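Local structure of GCN5-related N-acetyltransferase (Brucella melitensis biovar Abortus 2308, 3TCV) at residues B[156-170]-B[200-213]. The protein probably transfers an acetyl group from acetyl-CoA to an amine, as a GCN5-related N-acetyltransferase possibly acting on protein N-terminal serine or alanine. Residues are numbered along the deposited sequence; the frame is centred on the assembly and turned at random. Where two conformers were deposited one is given.
Sequences FDVLGYRRYEWECHN and NRDTAWFSVLDSEW
E167 meets W205 and R201 with its CG between the backbone N and the carbonyl carbon (chi1 45°), which lays CG against W205 CZ3, and the extended chain beyond carries OE2 to a salt bridge with R201 NH1 at 3.1 Å; the long side chain of R201 runs out straight from a CG anti to its own N. E167 CB lies over the face of the W205 six-membered ring, 3.7 Å from its centroid, a CH-pi contact. Carboxylate and guanidinium planes stand at 89°, which excludes a coplanar two-pronged pairing. R201 NE donates to T203 OG1, which lies in the guanidinium plane and also bonds H193, and one face of that guanidinium covers the backbone between C168 and H169. At the strand's end H169 NE2, in the modelled conformer, donates to a lone pair of N200 O (2.9 Å), which lies out of the ring plane, and the CA of R201 lies over a ring face.

At the other end the F156 and W213 rings are near parallel but slid apart and barely overlap; each CB lies over the other ring's face as a CH-pi contact, alongside contacts between ring atoms, with F156 CB 3.5 Å from the centroid of the W213 five-membered ring. W213 NE1 donates almost straight to D157 OD1 (2.8 Å, 165°), meeting it from above the carboxylate plane; K217 takes OD2.

Between these ends, paired backbone bonds join Y164 with V208, W166 with F206 and C168 with A204, and those residues direct their side chains to the face covered by helices 142-158 and 173-182. On the reverse face, S207 and R163 reach R191 of the second subunit. Antiparallel strands 163-169 and 199-209 belong to the C-terminal part of the GNAT fold, 199-209 being inserted between 163-169 and 185-196.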
loop_
_atom_site.group_PDB
_atom_site.type_symbol
_atom_site.label_atom_id
_atom_site.label_comp_id
_atom_site.label_asym_id
_atom_site.label_seq_id
_atom_site.Cartn_x
_atom_site.Cartn_y
_atom_site.Cartn_z
ATOM N N PHE B 156 -4.140 14.811 -12.558
ATOM C CA PHE B 156 -5.503 14.626 -13.037
ATOM C C PHE B 156 -5.732 15.181 -14.438
ATOM O O PHE B 156 -6.191 14.458 -15.290
ATOM C CB PHE B 156 -6.508 15.227 -12.057
ATOM C CG PHE B 156 -6.653 14.430 -10.784
ATOM C CD1 PHE B 156 -7.043 13.098 -10.827
ATOM C CD2 PHE B 156 -6.423 15.000 -9.566
ATOM C CE1 PHE B 156 -7.190 12.346 -9.656
ATOM C CE2 PHE B 156 -6.547 14.262 -8.397
ATOM C CZ PHE B 156 -6.939 12.942 -8.442
ATOM N N ASP B 157 -5.402 16.445 -14.664
ATOM C CA ASP B 157 -5.639 17.046 -15.978
ATOM C C ASP B 157 -4.678 16.592 -17.061
ATOM O O ASP B 157 -5.056 16.607 -18.244
ATOM C CB ASP B 157 -5.584 18.578 -15.911
ATOM C CG ASP B 157 -6.769 19.184 -15.202
ATOM O OD1 ASP B 157 -7.815 18.524 -15.026
ATOM O OD2 ASP B 157 -6.643 20.361 -14.821
ATOM N N VAL B 158 -3.442 16.251 -16.717
ATOM C CA VAL B 158 -2.476 15.845 -17.754
ATOM C C VAL B 158 -2.329 14.324 -17.818
ATOM O O VAL B 158 -2.516 13.738 -18.871
ATOM C CB VAL B 158 -1.109 16.537 -17.593
ATOM C CG1 VAL B 158 -0.115 16.041 -18.640
ATOM C CG2 VAL B 158 -1.289 18.044 -17.704
ATOM N N LEU B 159 -1.975 13.690 -16.713
ATOM C CA LEU B 159 -1.775 12.228 -16.698
ATOM C C LEU B 159 -3.071 11.407 -16.741
ATOM O O LEU B 159 -3.074 10.267 -17.206
ATOM C CB LEU B 159 -0.916 11.835 -15.501
ATOM C CG LEU B 159 0.523 12.369 -15.411
ATOM C CD1 LEU B 159 1.194 11.777 -14.175
ATOM C CD2 LEU B 159 1.328 12.048 -16.666
ATOM N N GLY B 160 -4.172 11.985 -16.280
ATOM C CA GLY B 160 -5.479 11.323 -16.297
ATOM C C GLY B 160 -5.578 10.185 -15.297
ATOM O O GLY B 160 -6.248 9.186 -15.545
ATOM N N TYR B 161 -4.928 10.348 -14.141
ATOM C CA TYR B 161 -4.992 9.313 -13.094
ATOM C C TYR B 161 -6.352 9.297 -12.375
ATOM O O TYR B 161 -7.183 10.210 -12.548
ATOM C CB TYR B 161 -3.827 9.487 -12.116
ATOM C CG TYR B 161 -2.518 8.889 -12.570
ATOM C CD1 TYR B 161 -1.701 8.184 -11.677
ATOM C CD2 TYR B 161 -2.065 9.035 -13.870
ATOM C CE1 TYR B 161 -0.495 7.649 -12.080
ATOM C CE2 TYR B 161 -0.856 8.498 -14.280
ATOM C CZ TYR B 161 -0.065 7.808 -13.392
ATOM O OH TYR B 161 1.152 7.272 -13.785
ATOM N N ARG B 162 -6.608 8.212 -11.628
ATOM C CA ARG B 162 -7.904 7.948 -11.003
ATOM C C ARG B 162 -7.889 8.229 -9.498
ATOM O O ARG B 162 -8.928 8.387 -8.890
ATOM C CB ARG B 162 -8.273 6.453 -11.119
ATOM C CG ARG B 162 -8.333 5.856 -12.490
ATOM C CD ARG B 162 -8.937 4.464 -12.419
ATOM N NE ARG B 162 -10.356 4.524 -12.071
ATOM C CZ ARG B 162 -10.982 3.711 -11.215
ATOM N NH1 ARG B 162 -10.330 2.745 -10.558
ATOM N NH2 ARG B 162 -12.265 3.888 -10.982
ATOM N N ARG B 163 -6.704 8.159 -8.895
ATOM C CA ARG B 163 -6.551 8.152 -7.434
ATOM C C ARG B 163 -5.212 8.778 -7.067
ATOM O O ARG B 163 -4.136 8.377 -7.597
ATOM C CB ARG B 163 -6.631 6.694 -6.930
ATOM C CG ARG B 163 -6.266 6.451 -5.465
ATOM C CD ARG B 163 -6.234 4.967 -5.094
ATOM N NE ARG B 163 -5.687 4.812 -3.738
ATOM C CZ ARG B 163 -6.332 5.093 -2.611
ATOM N NH1 ARG B 163 -7.608 5.383 -2.619
ATOM N NH2 ARG B 163 -5.714 4.991 -1.444
ATOM N N TYR B 164 -5.270 9.772 -6.175
ATOM C CA TYR B 164 -4.105 10.571 -5.763
ATOM C C TYR B 164 -4.004 10.484 -4.241
ATOM O O TYR B 164 -4.963 10.790 -3.526
ATOM C CB TYR B 164 -4.339 11.998 -6.233
ATOM C CG TYR B 164 -3.267 13.019 -5.955
ATOM C CD1 TYR B 164 -1.958 12.828 -6.363
ATOM C CD2 TYR B 164 -3.580 14.210 -5.319
ATOM C CE1 TYR B 164 -1.009 13.811 -6.135
ATOM C CE2 TYR B 164 -2.641 15.199 -5.092
ATOM C CZ TYR B 164 -1.347 14.985 -5.505
ATOM O OH TYR B 164 -0.397 15.960 -5.290
ATOM N N GLU B 165 -2.885 9.955 -3.756
ATOM C CA GLU B 165 -2.785 9.560 -2.364
ATOM C C GLU B 165 -1.915 10.473 -1.524
ATOM O O GLU B 165 -0.914 11.036 -2.012
ATOM C CB GLU B 165 -2.192 8.145 -2.254
ATOM C CG GLU B 165 -2.989 7.041 -2.913
ATOM C CD GLU B 165 -2.251 5.726 -3.010
ATOM O OE1 GLU B 165 -2.943 4.709 -2.897
ATOM O OE2 GLU B 165 -1.001 5.702 -3.244
ATOM N N TRP B 166 -2.255 10.519 -0.238
ATOM C CA TRP B 166 -1.454 11.131 0.828
ATOM C C TRP B 166 -1.351 10.128 1.957
ATOM O O TRP B 166 -2.335 9.520 2.338
ATOM C CB TRP B 166 -2.153 12.383 1.315
ATOM C CG TRP B 166 -1.439 13.192 2.369
ATOM C CD1 TRP B 166 -1.264 12.898 3.715
ATOM C CD2 TRP B 166 -0.876 14.538 2.193
ATOM N NE1 TRP B 166 -0.597 13.933 4.357
ATOM C CE2 TRP B 166 -0.326 14.930 3.484
ATOM C CE3 TRP B 166 -0.714 15.399 1.105
ATOM C CZ2 TRP B 166 0.316 16.162 3.667
ATOM C CZ3 TRP B 166 -0.069 16.621 1.310
ATOM C CH2 TRP B 166 0.427 16.994 2.560
ATOM N N GLU B 167 -0.145 9.888 2.464
ATOM C CA GLU B 167 0.026 9.041 3.653
ATOM C C GLU B 167 1.021 9.723 4.575
ATOM O O GLU B 167 1.980 10.398 4.117
ATOM C CB GLU B 167 0.494 7.611 3.310
ATOM C CG GLU B 167 1.618 7.532 2.285
ATOM C CD GLU B 167 2.518 6.313 2.391
ATOM O OE1 GLU B 167 3.122 5.959 1.338
ATOM O OE2 GLU B 167 2.675 5.730 3.490
ATOM N N CYS B 168 0.777 9.579 5.854
ATOM C CA CYS B 168 1.640 10.115 6.885
ATOM C C CYS B 168 1.512 9.286 8.163
ATOM O O CYS B 168 0.618 8.458 8.302
ATOM C CB CYS B 168 1.256 11.584 7.177
ATOM S SG CYS B 168 -0.427 11.831 7.805
ATOM N N HIS B 169 2.451 9.488 9.081
ATOM C CA HIS B 169 2.358 8.927 10.414
ATOM C C HIS B 169 1.053 9.385 10.997
ATOM O O HIS B 169 0.700 10.594 10.921
ATOM C CB HIS B 169 3.555 9.431 11.241
ATOM C CG HIS B 169 3.919 8.574 12.434
ATOM N ND1 HIS B 169 3.064 8.315 13.426
ATOM C CD2 HIS B 169 5.125 7.972 12.790
ATOM C CE1 HIS B 169 3.671 7.558 14.362
ATOM N NE2 HIS B 169 4.931 7.355 13.975
ATOM N N ASN B 170 0.321 8.473 11.606
ATOM C CA ASN B 170 -0.919 8.820 12.217
ATOM C C ASN B 170 -0.743 9.830 13.376
ATOM O O ASN B 170 -1.660 10.576 13.672
ATOM C CB ASN B 170 -1.609 7.582 12.715
ATOM C CG ASN B 170 -3.015 7.851 13.137
ATOM O OD1 ASN B 170 -3.800 8.433 12.361
ATOM N ND2 ASN B 170 -3.366 7.425 14.340
ATOM N N ASN B 200 7.540 3.050 16.196
ATOM C CA ASN B 200 6.414 2.533 15.422
ATOM C C ASN B 200 5.762 3.629 14.602
ATOM O O ASN B 200 5.694 4.776 15.038
ATOM C CB ASN B 200 5.359 1.962 16.337
ATOM C CG ASN B 200 4.157 1.491 15.564
ATOM O OD1 ASN B 200 4.270 0.535 14.794
ATOM N ND2 ASN B 200 2.998 2.139 15.773
ATOM N N ARG B 201 5.309 3.270 13.402
ATOM C CA ARG B 201 4.477 4.153 12.605
ATOM C C ARG B 201 3.228 3.399 12.193
ATOM O O ARG B 201 3.328 2.385 11.511
ATOM C CB ARG B 201 5.197 4.608 11.351
ATOM C CG ARG B 201 4.256 5.330 10.367
ATOM C CD ARG B 201 4.992 6.075 9.272
ATOM N NE ARG B 201 4.163 6.276 8.068
ATOM C CZ ARG B 201 4.409 7.166 7.110
ATOM N NH1 ARG B 201 3.659 7.177 6.022
ATOM N NH2 ARG B 201 5.417 8.022 7.223
ATOM N N ASP B 202 2.070 3.895 12.634
ATOM C CA ASP B 202 0.811 3.536 12.019
ATOM C C ASP B 202 0.594 4.576 10.929
ATOM O O ASP B 202 0.724 5.780 11.203
ATOM C CB ASP B 202 -0.331 3.622 13.010
ATOM C CG ASP B 202 -0.131 2.759 14.242
ATOM O OD1 ASP B 202 0.493 1.678 14.203
ATOM O OD2 ASP B 202 -0.639 3.194 15.300
ATOM N N THR B 203 0.270 4.135 9.718
ATOM C CA THR B 203 0.077 5.058 8.595
ATOM C C THR B 203 -1.392 5.392 8.364
ATOM O O THR B 203 -2.187 4.505 8.127
ATOM C CB THR B 203 0.686 4.479 7.309
ATOM O OG1 THR B 203 2.111 4.351 7.471
ATOM C CG2 THR B 203 0.353 5.386 6.115
ATOM N N ALA B 204 -1.707 6.691 8.394
ATOM C CA ALA B 204 -2.982 7.275 7.983
ATOM C C ALA B 204 -2.946 7.511 6.476
ATOM O O ALA B 204 -2.021 8.168 5.955
ATOM C CB ALA B 204 -3.198 8.605 8.706
ATOM N N TRP B 205 -3.959 6.990 5.791
ATOM C CA TRP B 205 -4.150 7.091 4.330
ATOM C C TRP B 205 -5.325 7.953 3.972
ATOM O O TRP B 205 -6.405 7.850 4.573
ATOM C CB TRP B 205 -4.424 5.702 3.745
ATOM C CG TRP B 205 -3.226 4.806 3.709
ATOM C CD1 TRP B 205 -2.880 3.823 4.626
ATOM C CD2 TRP B 205 -2.160 4.792 2.702
ATOM N NE1 TRP B 205 -1.693 3.230 4.273
ATOM C CE2 TRP B 205 -1.223 3.755 3.117
ATOM C CE3 TRP B 205 -1.911 5.494 1.527
ATOM C CZ2 TRP B 205 -0.092 3.453 2.379
ATOM C CZ3 TRP B 205 -0.756 5.191 0.800
ATOM C CH2 TRP B 205 0.121 4.180 1.221
ATOM N N PHE B 206 -5.130 8.765 2.937
ATOM C CA PHE B 206 -6.141 9.671 2.428
ATOM C C PHE B 206 -6.026 9.680 0.913
ATOM O O PHE B 206 -4.947 9.445 0.364
ATOM C CB PHE B 206 -5.923 11.112 2.902
ATOM C CG PHE B 206 -5.661 11.302 4.380
ATOM C CD1 PHE B 206 -6.628 11.852 5.205
ATOM C CD2 PHE B 206 -4.398 11.055 4.915
ATOM C CE1 PHE B 206 -6.374 12.078 6.554
ATOM C CE2 PHE B 206 -4.148 11.249 6.259
ATOM C CZ PHE B 206 -5.134 11.762 7.080
ATOM N N SER B 207 -7.113 10.043 0.240
ATOM C CA SER B 207 -7.114 10.091 -1.207
ATOM C C SER B 207 -8.028 11.152 -1.782
ATOM O O SER B 207 -9.034 11.558 -1.161
ATOM C CB SER B 207 -7.494 8.753 -1.797
ATOM O OG SER B 207 -8.873 8.445 -1.642
ATOM N N VAL B 208 -7.660 11.585 -2.977
ATOM C CA VAL B 208 -8.518 12.385 -3.844
ATOM C C VAL B 208 -8.771 11.517 -5.091
ATOM O O VAL B 208 -7.827 11.021 -5.706
ATOM C CB VAL B 208 -7.892 13.737 -4.238
ATOM C CG1 VAL B 208 -8.749 14.467 -5.258
ATOM C CG2 VAL B 208 -7.743 14.625 -3.010
ATOM N N LEU B 209 -10.042 11.325 -5.426
ATOM C CA LEU B 209 -10.455 10.621 -6.651
ATOM C C LEU B 209 -10.623 11.570 -7.821
ATOM O O LEU B 209 -10.889 12.763 -7.642
ATOM C CB LEU B 209 -11.787 9.896 -6.431
ATOM C CG LEU B 209 -11.850 8.884 -5.291
ATOM C CD1 LEU B 209 -13.210 8.174 -5.382
ATOM C CD2 LEU B 209 -10.668 7.928 -5.330
ATOM N N ASP B 210 -10.483 11.045 -9.030
ATOM C CA ASP B 210 -10.714 11.856 -10.232
ATOM C C ASP B 210 -12.082 12.571 -10.210
ATOM O O ASP B 210 -12.211 13.725 -10.638
ATOM C CB ASP B 210 -10.489 11.037 -11.514
ATOM C CG ASP B 210 -11.300 9.740 -11.575
ATOM O OD1 ASP B 210 -12.111 9.436 -10.669
ATOM O OD2 ASP B 210 -11.125 9.024 -12.592
ATOM N N SER B 211 -13.096 11.918 -9.653
ATOM C CA SER B 211 -14.439 12.523 -9.556
ATOM C C SER B 211 -14.527 13.690 -8.556
ATOM O O SER B 211 -15.457 14.510 -8.628
ATOM C CB SER B 211 -15.466 11.452 -9.189
ATOM O OG SER B 211 -15.152 10.846 -7.949
ATOM N N GLU B 212 -13.564 13.757 -7.633
ATOM C CA GLU B 212 -13.472 14.809 -6.615
ATOM C C GLU B 212 -12.642 16.014 -7.050
ATOM O O GLU B 212 -12.743 17.097 -6.453
ATOM C CB GLU B 212 -12.902 14.209 -5.329
ATOM C CG GLU B 212 -13.895 13.204 -4.738
ATOM C CD GLU B 212 -13.330 12.389 -3.598
ATOM O OE1 GLU B 212 -12.092 12.244 -3.477
ATOM O OE2 GLU B 212 -14.139 11.879 -2.821
ATOM N N TRP B 213 -11.836 15.819 -8.084
ATOM C CA TRP B 213 -10.855 16.816 -8.512
ATOM C C TRP B 213 -11.499 18.089 -9.039
ATOM O O TRP B 213 -11.071 19.170 -8.674
ATOM C CB TRP B 213 -9.889 16.198 -9.528
ATOM C CG TRP B 213 -9.171 17.176 -10.410
ATOM C CD1 TRP B 213 -9.227 17.247 -11.802
ATOM C CD2 TRP B 213 -8.250 18.255 -10.011
ATOM N NE1 TRP B 213 -8.430 18.248 -12.270
ATOM C CE2 TRP B 213 -7.815 18.893 -11.248
ATOM C CE3 TRP B 213 -7.772 18.735 -8.807
ATOM C CZ2 TRP B 213 -6.939 19.966 -11.253
ATOM C CZ3 TRP B 213 -6.881 19.822 -8.823
ATOM C CH2 TRP B 213 -6.483 20.424 -10.027
HETATM O O HOH W 1 -11.901 6.546 -13.351
HETATM O O HOH W 2 4.667 9.154 4.365
HETATM O O HOH W 3 -1.031 6.150 15.366
#